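Local structure of archaemetzincin (Archaeoglobus fulgidus, 3ZVS) at the zinc ion site. The protein probably acts as a zinc-dependent metalloprotease of the metzincin type, carrying one catalytic zinc ion and a second zinc that seems to be structural. Numbering follows the deposited sequence.

The zinc ion site. Residues 128, 130, 132, 134, 151, 154. With ZN (zinc ion), chain B.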
ATOM      1  N   CYS A 128       7.022  13.183  -2.712  1.00  9.78           N
ATOM      2  CA  CYS A 128       7.697  13.841  -3.818  1.00 10.38           C
ATOM      3  C   CYS A 128       6.724  14.808  -4.487  1.00 11.86           C
ATOM      4  O   CYS A 128       5.550  14.479  -4.719  1.00 14.30           O
ATOM      5  CB  CYS A 128       8.082  12.748  -4.809  1.00  9.90           C
ATOM      6  SG  CYS A 128       9.028  13.395  -6.254  1.00 11.38           S
ATOM      7  N   ASN A 130       7.120  15.926  -7.556  1.00 10.48           N
ATOM      8  CA  ASN A 130       7.281  15.789  -9.001  1.00 12.36           C
ATOM      9  C   ASN A 130       6.153  14.969  -9.627  1.00 12.38           C
ATOM     10  O   ASN A 130       5.239  14.531  -8.918  1.00 12.17           O
ATOM     11  CB  ASN A 130       8.621  15.133  -9.328  1.00 11.09           C
ATOM     12  CG  ASN A 130       9.794  15.876  -8.768  1.00 10.70           C
ATOM     13  OD1 ASN A 130       9.731  17.087  -8.536  1.00 11.94           O
ATOM     14  ND2 ASN A 130      10.877  15.154  -8.543  1.00  9.98           N
ATOM     15  N   CYS A 132       5.125  11.956 -10.232  1.00 13.59           N
ATOM     16  CA  CYS A 132       5.736  10.822  -9.551  1.00 11.17           C
ATOM     17  C   CYS A 132       4.694  10.088  -8.718  1.00  9.46           C
ATOM     18  O   CYS A 132       3.864  10.725  -8.077  1.00 11.58           O
ATOM     19  CB  CYS A 132       6.840  11.334  -8.620  1.00 10.60           C
ATOM     20  SG  CYS A 132       7.826  10.024  -7.835  1.00 10.89           S
ATOM     21  N   MET A 134       5.268   8.846  -5.927  1.00  9.95           N
ATOM     22  CA  MET A 134       5.489   9.258  -4.553  1.00  9.36           C
ATOM     23  C   MET A 134       4.813  10.560  -4.144  1.00  8.38           C
ATOM     24  O   MET A 134       4.925  10.950  -2.974  1.00  9.97           O
ATOM     25  CB  MET A 134       7.000   9.297  -4.201  1.00 10.21           C
ATOM     26  CG  MET A 134       7.697   7.909  -4.167  1.00 10.16           C
ATOM     27  SD  MET A 134       6.808   6.645  -3.201  1.00 10.42           S
ATOM     28  CE  MET A 134       6.671   7.459  -1.581  1.00 11.33           C
ATOM     29  N   CYS A 151       9.578   9.087 -10.495  1.00 10.57           N
ATOM     30  CA  CYS A 151      10.327  10.104 -11.233  1.00 11.02           C
ATOM     31  C   CYS A 151      11.805   9.757 -11.227  1.00 13.36           C
ATOM     32  O   CYS A 151      12.270   8.895 -10.478  1.00 12.32           O
ATOM     33  CB  CYS A 151      10.095  11.514 -10.663  1.00 11.48           C
ATOM     34  SG  CYS A 151      10.942  11.836  -9.089  1.00 10.92           S
ATOM     35  N   CYS A 154      13.448  10.003  -7.726  1.00 12.98           N
ATOM     36  CA  CYS A 154      13.157   8.924  -6.790  1.00 12.31           C
ATOM     37  C   CYS A 154      13.755   7.624  -7.247  1.00 14.18           C
ATOM     38  O   CYS A 154      14.267   6.845  -6.424  1.00 14.62           O
ATOM     39  CB  CYS A 154      11.660   8.796  -6.637  1.00 13.69           C
ATOM     40  SG  CYS A 154      10.892  10.116  -5.675  1.00 12.52           S
TER
HETATM   41 ZN    ZN B1160       9.672  11.350  -7.208  1.00 11.64          ZN
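Cys128 and Cys132 lie on a loop in extended backbone conformations, whereas Cys151 immediately precedes helix 152-157 and Cys154 sits within its first turn with helical torsions. The two pairs, CXXXC and CXXC, form the four-cysteine zinc site of this M54 peptidase, a zinc-finger-like Cys4 site about 12 Å from the active-site Glu118; its role seems to be structural, tying the C-terminal helix to the loop segment that directly follows His127, a ligand of the catalytic zinc. Coordination is near tetrahedral, with SG-Zn-SG angles from 107° to 113°. SG of Cys128 lies 2.3 Å from ZN and SG of Cys132 2.4 Å; both sulfurs lie anti to their own backbone N (chi1 -177° for Cys128), so the two arms reach the metal in the same rotamer. On the helix side the arms differ: Cys151 holds SG in the crowded position between its backbone N and carbonyl carbon, while Cys154 turns SG anti to the carbonyl carbon.

N-H groups of a second shell donate to the sulfurs of Cys128, Cys132 and Cys151. SG of Cys132 accepts two backbone bonds, from N of Cys151 at 3.3 Å, almost straight, and from N of Met134 at 3.4 Å; the first links the two cysteine pairs directly. SG of Cys151 is likewise gripped twice. Backbone N of Cys154 donates to SG of Cys151 at 3.4 Å from the helix start, and the side-chain amide of Asn130 reaches across from the loop, where ND2 of Asn130 lies 3.4 Å from SG of Cys151. This amide bond is nearly linear, with the sulfur in the amide plane, which should fix the rotation of the carboxamide. Asn130 acts a second time through its backbone N, 3.4 Å from SG of Cys128. Such donors would be expected to offset part of the negative charge of the zinc-bound sulfurs and to favour their thiolate form.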